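Local coordinates for protein TRAP dicarboxylate transporter, DctP subunit (Ochrobactrum anthropi, PDB 4P47) that probably binds a small carboxylate solute in the periplasm and delivers it to the membrane part of a TRAP transporter, at residues 112-117 with 235-240; 171-176 with 194-199; 213-218 with 277-282; 217-222 with 283-288. All coordinates share one frame; numbering follows the deposited sequence.

The four contacts illustrate how chain crossings knit a periplasmic binding fold together. Contact 1, on strand 229-245, is the most central, its centre about 7 Å from that of the chain. Contact 2 is nested within the loop that contact 1 closes and reaches the same sheet through strand 171-173; the two centres are about 20 Å apart. Contacts 3 and 4 both pack helix 216-220 against helix 254-288, share Asn217 and Ile218, and have centres about 7 Å apart. Along the chain both interlace with contact 1 but follow contact 2. Tyr196 approaches Asn217, probably in a hydrogen bond, so sheet-borne and helix-borne contacts are neighbours in the fold.

Contact 1 (112-117 with 235-240); sequences FLFNSG and HQYNPQ
Phe112 and His235 are joined by a backbone bond and by ring packing, while Phe114 and Tyr237 meet mainly through their rings, so two kinds of interaction share the work. The polar one is a single hydrogen bond from Phe112 N to His235 O, 2.8 Å long with an N-H...O angle of 155°. The donor stands well above the carbonyl plane rather than on a lone pair.

The apolar contacts frame this bond. Although its first bond leads away from the strand, the Phe112 side chain has its CG beside the backbone N (chi1 -56°), and the end of the ring comes back across His235, with CE1 3.6 Å from His235 CA. An alanine here is likely to leave the CA and CB of His235 without their aromatic cover and open a gap in the buried core. Farther on, Phe114 presents its edge to the face of Tyr237 in an offset T-shaped pair, the centroids 5.6 Å apart and the planes at 84°. Its CD2 also lies 3.8 Å from Tyr237 CB. On one face of the Phe114 ring sits its own neighbour, Leu113, whose CB is 3.7 Å above the plane.

Polar ends are tied off beyond the contact: Tyr237 OH binds Glu148, and the His235 imidazole binds Thr233 and Glu212. The arrangement is that of a loop packed on a long strand in the sheet of a periplasmic binding protein, here strand 229-245, paired antiparallel with 141-156 and 90-94.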
loop_
_atom_site.group_PDB
_atom_site.type_symbol
_atom_site.label_atom_id
_atom_site.label_comp_id
_atom_site.label_asym_id
_atom_site.label_seq_id
_atom_site.Cartn_x
_atom_site.Cartn_y
_atom_site.Cartn_z
ATOM N N PHE A 112 -10.333 6.274 -1.790
ATOM C CA PHE A 112 -10.134 7.710 -1.946
ATOM C C PHE A 112 -9.734 8.430 -0.652
ATOM O O PHE A 112 -10.085 9.598 -0.442
ATOM C CB PHE A 112 -11.385 8.370 -2.560
ATOM C CG PHE A 112 -11.805 7.771 -3.876
ATOM C CD1 PHE A 112 -11.044 7.957 -5.025
ATOM C CD2 PHE A 112 -12.960 7.012 -3.976
ATOM C CE1 PHE A 112 -11.433 7.409 -6.226
ATOM C CE2 PHE A 112 -13.352 6.471 -5.191
ATOM C CZ PHE A 112 -12.573 6.667 -6.320
ATOM N N LEU A 113 -8.957 7.771 0.203
ATOM C CA LEU A 113 -8.501 8.408 1.449
ATOM C C LEU A 113 -7.550 9.572 1.169
ATOM O O LEU A 113 -7.722 10.659 1.721
ATOM C CB LEU A 113 -7.780 7.403 2.363
ATOM C CG LEU A 113 -8.602 6.178 2.776
ATOM C CD1 LEU A 113 -7.797 5.276 3.704
ATOM C CD2 LEU A 113 -9.922 6.555 3.451
ATOM N N PHE A 114 -6.530 9.340 0.336
ATOM C CA PHE A 114 -5.450 10.298 0.159
ATOM C C PHE A 114 -5.291 10.705 -1.289
ATOM O O PHE A 114 -5.475 9.877 -2.195
ATOM C CB PHE A 114 -4.118 9.697 0.641
ATOM C CG PHE A 114 -4.207 8.979 1.943
ATOM C CD1 PHE A 114 -4.622 9.639 3.089
ATOM C CD2 PHE A 114 -3.829 7.646 2.043
ATOM C CE1 PHE A 114 -4.705 8.972 4.288
ATOM C CE2 PHE A 114 -3.898 6.979 3.243
ATOM C CZ PHE A 114 -4.340 7.649 4.377
ATOM N N ASN A 115 -4.900 11.958 -1.509
ATOM C CA ASN A 115 -4.650 12.455 -2.856
ATOM C C ASN A 115 -3.154 12.565 -3.182
ATOM O O ASN A 115 -2.774 12.805 -4.328
ATOM C CB ASN A 115 -5.366 13.802 -3.059
ATOM C CG ASN A 115 -6.895 13.689 -2.920
ATOM O OD1 ASN A 115 -7.414 12.721 -2.353
ATOM N ND2 ASN A 115 -7.616 14.685 -3.438
ATOM N N SER A 116 -2.308 12.361 -2.169
ATOM C CA SER A 116 -0.867 12.442 -2.323
ATOM C C SER A 116 -0.150 11.644 -1.242
ATOM O O SER A 116 -0.712 11.360 -0.174
ATOM C CB SER A 116 -0.396 13.896 -2.217
ATOM O OG SER A 116 -0.543 14.379 -0.895
ATOM N N GLY A 117 1.105 11.335 -1.518
ATOM C CA GLY A 117 1.965 10.658 -0.555
ATOM C C GLY A 117 2.120 11.435 0.738
ATOM O O GLY A 117 2.144 10.858 1.820
ATOM N N HIS A 235 -7.752 5.399 -6.307
ATOM C CA HIS A 235 -8.962 4.915 -5.661
ATOM C C HIS A 235 -8.664 4.220 -4.348
ATOM O O HIS A 235 -9.546 4.145 -3.499
ATOM C CB HIS A 235 -9.805 4.024 -6.590
ATOM C CG HIS A 235 -9.053 2.871 -7.168
ATOM N ND1 HIS A 235 -8.400 2.963 -8.372
ATOM C CD2 HIS A 235 -8.832 1.617 -6.707
ATOM C CE1 HIS A 235 -7.807 1.812 -8.633
ATOM N NE2 HIS A 235 -8.049 0.977 -7.644
ATOM N N GLN A 236 -7.463 3.667 -4.214
ATOM C CA GLN A 236 -6.974 3.174 -2.941
ATOM C C GLN A 236 -5.496 3.521 -2.848
ATOM O O GLN A 236 -4.862 3.852 -3.842
ATOM C CB GLN A 236 -7.125 1.663 -2.853
ATOM C CG GLN A 236 -8.559 1.197 -2.747
ATOM C CD GLN A 236 -8.640 -0.274 -2.998
ATOM O OE1 GLN A 236 -8.411 -0.750 -4.131
ATOM N NE2 GLN A 236 -8.922 -1.030 -1.963
ATOM N N TYR A 237 -4.971 3.463 -1.631
ATOM C CA TYR A 237 -3.560 3.676 -1.355
ATOM C C TYR A 237 -3.096 2.485 -0.560
ATOM O O TYR A 237 -3.747 2.122 0.410
ATOM C CB TYR A 237 -3.341 4.935 -0.536
ATOM C CG TYR A 237 -1.875 5.152 -0.181
ATOM C CD1 TYR A 237 -0.974 5.650 -1.113
ATOM C CD2 TYR A 237 -1.398 4.867 1.091
ATOM C CE1 TYR A 237 0.369 5.845 -0.784
ATOM C CE2 TYR A 237 -0.069 5.082 1.425
ATOM C CZ TYR A 237 0.796 5.569 0.488
ATOM O OH TYR A 237 2.115 5.781 0.847
ATOM N N ASN A 238 -1.968 1.894 -0.955
ATOM C CA ASN A 238 -1.374 0.756 -0.263
ATOM C C ASN A 238 -0.147 1.187 0.561
ATOM O O ASN A 238 0.957 1.309 0.018
ATOM C CB ASN A 238 -0.916 -0.352 -1.254
ATOM C CG ASN A 238 -2.056 -1.069 -2.004
ATOM O OD1 ASN A 238 -1.854 -1.562 -3.120
ATOM N ND2 ASN A 238 -3.200 -1.181 -1.380
ATOM N N PRO A 239 -0.327 1.401 1.875
ATOM C CA PRO A 239 0.825 1.533 2.756
ATOM C C PRO A 239 1.337 0.156 3.075
ATOM O O PRO A 239 0.543 -0.795 3.078
ATOM C CB PRO A 239 0.236 2.178 4.013
ATOM C CG PRO A 239 -1.179 1.773 4.036
ATOM C CD PRO A 239 -1.593 1.444 2.619
ATOM N N GLN A 240 2.628 0.029 3.333
ATOM C CA GLN A 240 3.157 -1.218 3.840
ATOM C C GLN A 240 3.456 -1.070 5.309
ATOM O O GLN A 240 3.717 0.050 5.802
ATOM C CB GLN A 240 4.381 -1.652 3.074
ATOM C CG GLN A 240 4.058 -1.814 1.604
ATOM C CD GLN A 240 4.896 -2.853 0.948
ATOM O OE1 GLN A 240 6.112 -2.916 1.152
ATOM N NE2 GLN A 240 4.261 -3.681 0.139
#

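Contact 2 (171-176 with 194-199); sequences KIRTLQ and LPYTEL
Successive beta-alpha-beta crossovers, the building units of the periplasmic binding fold, bring Arg173 at the end of strand 171-173 against Leu194, where the chain leaves the parallel neighbour 190-192 for helix 196-205. Arg173 grips the carbonyl oxygen of Leu194 side-on with two nitrogens. Its NE and NH2 each lie 2.9 Å from Leu194 O, and that oxygen stays in the guanidinium plane, so the pair of hydrogen bonds to one oxygen fixes the rotation of the guanidinium. A bend at chi2 (-84°) turns the chain toward this acceptor after CG has left anti to the backbone N.

Leu199 crosses the aliphatic stem at a slant: its CD1 lies 3.7 Å from Arg173 CB, while its CD2 sits over one face of the guanidinium. Tyr196 receives the far end differently, with NH1 of Arg173 in the plane of the ring, at its edge, 4.0 Å from CD1. A leucine in place of Arg173 would probably leave the Leu194 carbonyl without both of its side-chain donors. Arg173 holds the place of the arginine that in TRAP solute-binding proteins usually pairs with the ligand carboxylate, so it probably lines the pocket here too, and the Leu194 carbonyl would set its direction.

A water completes the junction, donating to Thr174 O at 2.9 Å and accepting from Leu194 N at 2.9 Å.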
loop_
_atom_site.group_PDB
_atom_site.type_symbol
_atom_site.label_atom_id
_atom_site.label_comp_id
_atom_site.label_asym_id
_atom_site.label_seq_id
_atom_site.Cartn_x
_atom_site.Cartn_y
_atom_site.Cartn_z
ATOM N N LYS A 171 -15.176 -3.931 -17.752
ATOM C CA LYS A 171 -14.772 -5.184 -17.123
ATOM C C LYS A 171 -13.343 -4.992 -16.638
ATOM O O LYS A 171 -12.399 -5.006 -17.430
ATOM C CB LYS A 171 -14.879 -6.339 -18.122
ATOM C CG LYS A 171 -16.317 -6.592 -18.561
ATOM C CD LYS A 171 -16.422 -7.596 -19.704
ATOM C CE LYS A 171 -17.864 -7.968 -19.998
ATOM N NZ LYS A 171 -17.967 -9.102 -20.956
ATOM N N ILE A 172 -13.207 -4.772 -15.336
ATOM C CA ILE A 172 -11.931 -4.400 -14.735
ATOM C C ILE A 172 -11.441 -5.515 -13.821
ATOM O O ILE A 172 -12.146 -5.914 -12.900
ATOM C CB ILE A 172 -12.063 -3.103 -13.903
ATOM C CG1 ILE A 172 -12.610 -1.950 -14.764
ATOM C CG2 ILE A 172 -10.708 -2.734 -13.266
ATOM C CD1 ILE A 172 -11.753 -1.562 -15.981
ATOM N N ARG A 173 -10.247 -6.041 -14.081
ATOM C CA ARG A 173 -9.636 -7.012 -13.172
ATOM C C ARG A 173 -9.275 -6.277 -11.886
ATOM O O ARG A 173 -8.517 -5.294 -11.897
ATOM C CB ARG A 173 -8.382 -7.631 -13.789
ATOM C CG ARG A 173 -7.802 -8.787 -12.995
ATOM C CD ARG A 173 -6.875 -8.365 -11.866
ATOM N NE ARG A 173 -6.120 -9.517 -11.387
ATOM C CZ ARG A 173 -5.128 -9.462 -10.505
ATOM N NH1 ARG A 173 -4.744 -8.290 -10.006
ATOM N NH2 ARG A 173 -4.517 -10.582 -10.133
ATOM N N THR A 174 -9.854 -6.729 -10.774
ATOM C CA THR A 174 -9.621 -6.124 -9.466
ATOM C C THR A 174 -9.163 -7.163 -8.461
ATOM O O THR A 174 -9.451 -8.351 -8.598
ATOM C CB THR A 174 -10.914 -5.453 -8.889
ATOM O OG1 THR A 174 -11.870 -6.448 -8.485
ATOM C CG2 THR A 174 -11.569 -4.541 -9.905
ATOM N N LEU A 175 -8.522 -6.710 -7.399
ATOM C CA LEU A 175 -8.394 -7.553 -6.215
ATOM C C LEU A 175 -9.803 -7.958 -5.739
ATOM O O LEU A 175 -10.805 -7.264 -5.971
ATOM C CB LEU A 175 -7.596 -6.859 -5.101
ATOM C CG LEU A 175 -6.163 -6.491 -5.484
ATOM C CD1 LEU A 175 -5.457 -5.896 -4.285
ATOM C CD2 LEU A 175 -5.432 -7.705 -6.010
ATOM N N GLN A 176 -9.858 -9.121 -5.101
ATOM C CA GLN A 176 -11.134 -9.778 -4.892
ATOM C C GLN A 176 -11.546 -9.837 -3.429
ATOM O O GLN A 176 -12.516 -10.514 -3.087
ATOM C CB GLN A 176 -11.113 -11.183 -5.507
ATOM C CG GLN A 176 -11.049 -11.170 -7.032
ATOM C CD GLN A 176 -12.281 -10.578 -7.672
ATOM O OE1 GLN A 176 -12.222 -9.569 -8.419
ATOM N NE2 GLN A 176 -13.407 -11.183 -7.390
ATOM N N LEU A 194 -9.131 -12.664 -11.747
ATOM C CA LEU A 194 -8.214 -13.324 -12.648
ATOM C C LEU A 194 -6.836 -13.413 -12.027
ATOM O O LEU A 194 -6.351 -12.418 -11.510
ATOM C CB LEU A 194 -8.116 -12.550 -13.962
ATOM C CG LEU A 194 -7.369 -13.268 -15.083
ATOM C CD1 LEU A 194 -8.203 -14.427 -15.593
ATOM C CD2 LEU A 194 -7.047 -12.303 -16.191
ATOM N N PRO A 195 -6.199 -14.603 -12.076
ATOM C CA PRO A 195 -4.815 -14.688 -11.604
ATOM C C PRO A 195 -3.901 -13.719 -12.344
ATOM O O PRO A 195 -4.015 -13.535 -13.559
ATOM C CB PRO A 195 -4.429 -16.139 -11.911
ATOM C CG PRO A 195 -5.737 -16.874 -11.924
ATOM C CD PRO A 195 -6.713 -15.912 -12.512
ATOM N N TYR A 196 -3.005 -13.078 -11.615
ATOM C CA TYR A 196 -2.193 -12.019 -12.186
ATOM C C TYR A 196 -1.413 -12.477 -13.425
ATOM O O TYR A 196 -1.265 -11.720 -14.396
ATOM C CB TYR A 196 -1.218 -11.457 -11.150
ATOM C CG TYR A 196 -0.506 -10.208 -11.603
ATOM C CD1 TYR A 196 -1.148 -8.985 -11.547
ATOM C CD2 TYR A 196 0.797 -10.239 -12.075
ATOM C CE1 TYR A 196 -0.527 -7.837 -11.953
ATOM C CE2 TYR A 196 1.431 -9.077 -12.491
ATOM C CZ TYR A 196 0.759 -7.880 -12.423
ATOM O OH TYR A 196 1.348 -6.681 -12.802
ATOM N N THR A 197 -0.930 -13.713 -13.399
ATOM C CA THR A 197 -0.113 -14.225 -14.486
ATOM C C THR A 197 -0.891 -14.323 -15.804
ATOM O O THR A 197 -0.286 -14.372 -16.882
ATOM C CB THR A 197 0.518 -15.579 -14.090
ATOM O OG1 THR A 197 1.562 -15.912 -14.997
ATOM C CG2 THR A 197 -0.489 -16.666 -14.045
ATOM N N GLU A 198 -2.217 -14.326 -15.739
ATOM C CA GLU A 198 -3.052 -14.416 -16.926
ATOM C C GLU A 198 -3.525 -13.058 -17.443
ATOM O O GLU A 198 -4.128 -12.969 -18.514
ATOM C CB GLU A 198 -4.265 -15.306 -16.653
ATOM C CG GLU A 198 -3.861 -16.738 -16.353
ATOM C CD GLU A 198 -4.995 -17.636 -15.945
ATOM O OE1 GLU A 198 -6.135 -17.172 -15.756
ATOM O OE2 GLU A 198 -4.718 -18.838 -15.786
ATOM N N LEU A 199 -3.232 -11.997 -16.694
ATOM C CA LEU A 199 -3.827 -10.693 -16.926
ATOM C C LEU A 199 -3.371 -10.021 -18.226
ATOM O O LEU A 199 -4.202 -9.505 -18.961
ATOM C CB LEU A 199 -3.567 -9.780 -15.713
ATOM C CG LEU A 199 -4.189 -8.374 -15.739
ATOM C CD1 LEU A 199 -5.657 -8.397 -16.133
ATOM C CD2 LEU A 199 -3.993 -7.707 -14.373
HETATM O O HOH W 1 -8.437 -10.813 -9.617
#

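Contact 3 (213-218 with 277-282); sequences NPNANI and EQDATA
Asn215 and Asp279 meet through one hydrogen bond, and the two ends of that bond live in unlike surroundings. Asn215 is buried. Its ND2 donates to Asp279 OD1 over 3.1 Å, with an N-H...O angle of 152°, and is received on the syn lone pair, the side of the other carboxylate oxygen. Amide and carboxylate are turned almost coplanar, their planes 9° apart, although the acceptor is tilted slightly from the amide plane. The Asn215 CB also comes within 3.5 Å of the same OD1. At the other end of the amide, OD1 of Asn215 is bonded to Asn153, which holds the group against flipping and directs its N-H toward the carboxylate.

The Asp279 side is looser. It is only partly buried, and its carboxylate gets across the interface because CG stands anti to the backbone N (chi1 -174°). One turn on, Ala282 keeps its CB 4.9 Å from Asn215 CB, while Ala280 and Thr281 belong to the exposed flank of the helix.

The contact ties the link from strand 210-213 into the short helix to long helix 254-288 of the TRAP-type binding fold, where Asn215 packs on Leu283, and on Leu230 and Leu232 of strand 229-245.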
loop_
_atom_site.group_PDB
_atom_site.type_symbol
_atom_site.label_atom_id
_atom_site.label_comp_id
_atom_site.label_asym_id
_atom_site.label_seq_id
_atom_site.Cartn_x
_atom_site.Cartn_y
_atom_site.Cartn_z
ATOM N N ASN A 213 -4.307 -1.296 -10.317
ATOM C CA ASN A 213 -3.023 -1.666 -9.724
ATOM C C ASN A 213 -2.168 -0.407 -9.624
ATOM O O ASN A 213 -2.492 0.619 -10.225
ATOM C CB ASN A 213 -2.259 -2.728 -10.562
ATOM C CG ASN A 213 -2.502 -4.153 -10.094
ATOM O OD1 ASN A 213 -2.372 -4.470 -8.911
ATOM N ND2 ASN A 213 -2.836 -5.029 -11.030
ATOM N N PRO A 214 -1.042 -0.503 -8.912
ATOM C CA PRO A 214 -0.071 0.603 -8.968
ATOM C C PRO A 214 0.511 0.827 -10.354
ATOM O O PRO A 214 0.428 -0.027 -11.237
ATOM C CB PRO A 214 1.018 0.177 -7.979
ATOM C CG PRO A 214 0.346 -0.828 -7.073
ATOM C CD PRO A 214 -0.598 -1.564 -7.993
ATOM N N ASN A 215 1.074 2.007 -10.564
ATOM C CA ASN A 215 1.656 2.354 -11.835
ATOM C C ASN A 215 2.803 1.435 -12.255
ATOM O O ASN A 215 2.958 1.162 -13.445
ATOM C CB ASN A 215 2.188 3.789 -11.792
ATOM C CG ASN A 215 1.095 4.824 -11.682
ATOM O OD1 ASN A 215 -0.063 4.575 -12.026
ATOM N ND2 ASN A 215 1.461 5.997 -11.165
ATOM N N ALA A 216 3.603 0.955 -11.297
ATOM C CA ALA A 216 4.799 0.198 -11.632
ATOM C C ALA A 216 4.436 -1.013 -12.451
ATOM O O ALA A 216 5.188 -1.400 -13.346
ATOM C CB ALA A 216 5.542 -0.224 -10.380
ATOM N N ASN A 217 3.284 -1.606 -12.168
ATOM C CA ASN A 217 2.865 -2.810 -12.863
ATOM C C ASN A 217 2.692 -2.571 -14.353
ATOM O O ASN A 217 2.893 -3.481 -15.151
ATOM C CB ASN A 217 1.544 -3.314 -12.284
ATOM C CG ASN A 217 1.630 -3.629 -10.807
ATOM O OD1 ASN A 217 1.899 -2.758 -9.981
ATOM N ND2 ASN A 217 1.359 -4.885 -10.459
ATOM N N ILE A 218 2.290 -1.364 -14.742
ATOM C CA ILE A 218 2.078 -1.063 -16.149
ATOM C C ILE A 218 3.374 -1.270 -16.929
ATOM O O ILE A 218 3.372 -1.819 -18.036
ATOM C CB ILE A 218 1.542 0.375 -16.340
ATOM C CG1 ILE A 218 0.183 0.510 -15.658
ATOM C CG2 ILE A 218 1.437 0.721 -17.833
ATOM C CD1 ILE A 218 -0.311 1.930 -15.476
ATOM N N GLU A 277 10.419 8.959 -6.254
ATOM C CA GLU A 277 11.292 9.208 -7.397
ATOM C C GLU A 277 11.031 8.170 -8.479
ATOM O O GLU A 277 10.937 8.489 -9.674
ATOM C CB GLU A 277 12.757 9.132 -6.951
ATOM C CG GLU A 277 13.227 10.370 -6.214
ATOM C CD GLU A 277 14.507 10.154 -5.412
ATOM O OE1 GLU A 277 15.000 9.006 -5.349
ATOM O OE2 GLU A 277 15.017 11.138 -4.834
ATOM N N GLN A 278 10.926 6.911 -8.090
ATOM C CA GLN A 278 10.703 5.851 -9.062
ATOM C C GLN A 278 9.331 6.006 -9.716
ATOM O O GLN A 278 9.178 5.738 -10.909
ATOM C CB GLN A 278 10.834 4.453 -8.428
ATOM C CG GLN A 278 12.265 4.048 -8.107
ATOM C CD GLN A 278 12.469 2.539 -8.003
ATOM O OE1 GLN A 278 11.642 1.741 -8.456
ATOM N NE2 GLN A 278 13.588 2.144 -7.400
ATOM N N ASP A 279 8.321 6.421 -8.965
ATOM C CA ASP A 279 6.988 6.576 -9.533
ATOM C C ASP A 279 6.977 7.704 -10.546
ATOM O O ASP A 279 6.319 7.599 -11.593
ATOM C CB ASP A 279 5.937 6.818 -8.450
ATOM C CG ASP A 279 4.519 6.847 -9.006
ATOM O OD1 ASP A 279 4.096 5.851 -9.625
ATOM O OD2 ASP A 279 3.833 7.874 -8.820
ATOM N N ALA A 280 7.696 8.789 -10.265
ATOM C CA ALA A 280 7.766 9.892 -11.215
ATOM C C ALA A 280 8.374 9.407 -12.530
ATOM O O ALA A 280 7.889 9.744 -13.620
ATOM C CB ALA A 280 8.569 11.024 -10.658
ATOM N N THR A 281 9.431 8.608 -12.447
ATOM C CA THR A 281 10.093 8.097 -13.636
ATOM C C THR A 281 9.198 7.103 -14.372
ATOM O O THR A 281 9.132 7.096 -15.594
ATOM C CB THR A 281 11.423 7.448 -13.252
ATOM O OG1 THR A 281 12.255 8.456 -12.679
ATOM C CG2 THR A 281 12.112 6.862 -14.464
ATOM N N ALA A 282 8.488 6.267 -13.639
ATOM C CA ALA A 282 7.542 5.340 -14.238
ATOM C C ALA A 282 6.490 6.067 -15.048
ATOM O O ALA A 282 6.130 5.652 -16.140
ATOM C CB ALA A 282 6.866 4.523 -13.164
#

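Contact 4 (217-222 with 283-288)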
loop_
_atom_site.group_PDB
_atom_site.type_symbol
_atom_site.label_atom_id
_atom_site.label_comp_id
_atom_site.label_asym_id
_atom_site.label_seq_id
_atom_site.Cartn_x
_atom_site.Cartn_y
_atom_site.Cartn_z
ATOM N N ASN A 217 3.284 -1.606 -12.168
ATOM C CA ASN A 217 2.865 -2.810 -12.863
ATOM C C ASN A 217 2.692 -2.571 -14.353
ATOM O O ASN A 217 2.893 -3.481 -15.151
ATOM C CB ASN A 217 1.544 -3.314 -12.284
ATOM C CG ASN A 217 1.630 -3.629 -10.807
ATOM O OD1 ASN A 217 1.899 -2.758 -9.981
ATOM N ND2 ASN A 217 1.359 -4.885 -10.459
ATOM N N ILE A 218 2.290 -1.364 -14.742
ATOM C CA ILE A 218 2.078 -1.063 -16.149
ATOM C C ILE A 218 3.374 -1.270 -16.929
ATOM O O ILE A 218 3.372 -1.819 -18.036
ATOM C CB ILE A 218 1.542 0.375 -16.340
ATOM C CG1 ILE A 218 0.183 0.510 -15.658
ATOM C CG2 ILE A 218 1.437 0.721 -17.833
ATOM C CD1 ILE A 218 -0.311 1.930 -15.476
ATOM N N ILE A 219 4.482 -0.821 -16.352
ATOM C CA ILE A 219 5.782 -1.035 -16.968
ATOM C C ILE A 219 6.250 -2.485 -16.795
ATOM O O ILE A 219 6.617 -3.135 -17.783
ATOM C CB ILE A 219 6.810 -0.056 -16.397
ATOM C CG1 ILE A 219 6.441 1.395 -16.771
ATOM C CG2 ILE A 219 8.214 -0.444 -16.860
ATOM C CD1 ILE A 219 6.462 1.727 -18.241
ATOM N N ASN A 220 6.222 -3.006 -15.573
ATOM C CA ASN A 220 6.788 -4.324 -15.294
ATOM C C ASN A 220 6.122 -5.438 -16.096
ATOM O O ASN A 220 6.801 -6.333 -16.615
ATOM C CB ASN A 220 6.719 -4.633 -13.794
ATOM C CG ASN A 220 7.468 -3.610 -12.950
ATOM O OD1 ASN A 220 8.368 -2.929 -13.439
ATOM N ND2 ASN A 220 7.106 -3.509 -11.674
ATOM N N ALA A 221 4.799 -5.381 -16.211
ATOM C CA ALA A 221 4.035 -6.389 -16.946
ATOM C C ALA A 221 3.730 -5.973 -18.386
ATOM O O ALA A 221 3.023 -6.680 -19.108
ATOM C CB ALA A 221 2.748 -6.716 -16.208
ATOM N N LYS A 222 4.241 -4.817 -18.806
ATOM C CA LYS A 222 4.065 -4.315 -20.171
ATOM C C LYS A 222 2.607 -4.124 -20.563
ATOM O O LYS A 222 2.198 -4.315 -21.699
ATOM C CB LYS A 222 4.772 -5.220 -21.177
ATOM C CG LYS A 222 6.225 -5.501 -20.809
ATOM C CD LYS A 222 6.889 -6.380 -21.878
ATOM C CE LYS A 222 8.330 -6.704 -21.546
ATOM N NZ LYS A 222 9.175 -5.493 -21.623
ATOM N N LEU A 283 5.953 7.130 -14.470
ATOM C CA LEU A 283 4.966 7.922 -15.184
ATOM C C LEU A 283 5.560 8.570 -16.438
ATOM O O LEU A 283 4.894 8.616 -17.486
ATOM C CB LEU A 283 4.336 8.951 -14.262
ATOM C CG LEU A 283 3.232 8.387 -13.390
ATOM C CD1 LEU A 283 2.908 9.364 -12.280
ATOM C CD2 LEU A 283 1.993 8.084 -14.246
ATOM N N ASP A 284 6.804 9.038 -16.357
ATOM C CA ASP A 284 7.494 9.533 -17.546
ATOM C C ASP A 284 7.504 8.461 -18.628
ATOM O O ASP A 284 7.184 8.733 -19.798
ATOM C CB ASP A 284 8.952 9.888 -17.215
ATOM C CG ASP A 284 9.097 11.098 -16.301
ATOM O OD1 ASP A 284 8.212 11.981 -16.318
ATOM O OD2 ASP A 284 10.137 11.176 -15.604
ATOM N N GLU A 285 7.876 7.247 -18.238
ATOM C CA GLU A 285 7.970 6.126 -19.157
ATOM C C GLU A 285 6.613 5.764 -19.725
ATOM O O GLU A 285 6.470 5.549 -20.923
ATOM C CB GLU A 285 8.632 4.944 -18.463
ATOM C CG GLU A 285 10.091 5.257 -18.155
ATOM C CD GLU A 285 10.733 4.290 -17.203
ATOM O OE1 GLU A 285 10.038 3.409 -16.658
ATOM O OE2 GLU A 285 11.964 4.415 -17.003
ATOM N N ILE A 286 5.600 5.714 -18.876
ATOM C CA ILE A 286 4.247 5.400 -19.320
ATOM C C ILE A 286 3.780 6.386 -20.406
ATOM O O ILE A 286 3.229 5.993 -21.441
ATOM C CB ILE A 286 3.292 5.389 -18.117
ATOM C CG1 ILE A 286 3.608 4.158 -17.252
ATOM C CG2 ILE A 286 1.849 5.381 -18.560
ATOM C CD1 ILE A 286 2.960 4.175 -15.859
ATOM N N LYS A 287 4.002 7.668 -20.180
ATOM C CA LYS A 287 3.582 8.656 -21.154
ATOM C C LYS A 287 4.316 8.458 -22.481
ATOM O O LYS A 287 3.713 8.587 -23.549
ATOM C CB LYS A 287 3.781 10.055 -20.597
ATOM C CG LYS A 287 2.784 10.360 -19.470
ATOM C CD LYS A 287 3.080 11.642 -18.746
ATOM C CE LYS A 287 2.096 11.839 -17.612
ATOM N NZ LYS A 287 2.412 13.040 -16.804
ATOM N N LYS A 288 5.593 8.091 -22.441
ATOM C CA LYS A 288 6.368 7.916 -23.669
ATOM C C LYS A 288 5.961 6.671 -24.445
ATOM O O LYS A 288 6.277 6.550 -25.631
ATOM C CB LYS A 288 7.860 7.925 -23.335
ATOM C CG LYS A 288 8.289 9.342 -22.916
ATOM C CD LYS A 288 9.801 9.561 -22.754
ATOM C CE LYS A 288 10.473 10.161 -24.008
ATOM N NZ LYS A 288 9.928 11.474 -24.497
#
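Ile219 and Ile286 form the heart of this contact, a meeting of methyl and methylene groups between two helices. The CD1 of Ile219 lies 3.9 Å from Ile286 CG1, the two side chains slanting across one another. That same CD1 reaches the aliphatic root of Glu285, 3.9 Å from its CB, at about a right angle to the glutamate chain. The carboxylate is no bonding partner here: its OE1 merely passes Ile219 CG1 at 4.1 Å. On the other flank Ile218 adds its own tip, its CD1 4.0 Å from Ile286 CD1, and its CB is nearly as close to that methyl. Ile286 CG1 thus meets Ile219 and, through CG2, Ile218 as well, while its CD1 faces Ile218.

The torsions explain this sharing. In Ile286, CG1 sits beside the backbone N (chi1 -70°) and the chain then extends (chi2 167°), carrying CD1 over to Ile218. Ile219 instead bends at chi2 (-64°), curling its CD1 toward CG1 of Ile286 and the base of Glu285.

A second shell sets these groups in place. Leu230 of strand 229-245 packs on both Ile218 and Ile286, Met291 touches the same pair, and Tyr224 lies against Ile219. Beyond the isoleucines, the short helix ends in a Schellman motif at Lys222, whose N bonds back to Ile219 O at 3.1 Å.

With apolar carbon contacts carrying the junction, shape and hydrophobic burial hold this end of the interface, and the charge of Glu285 is left at its exposed border.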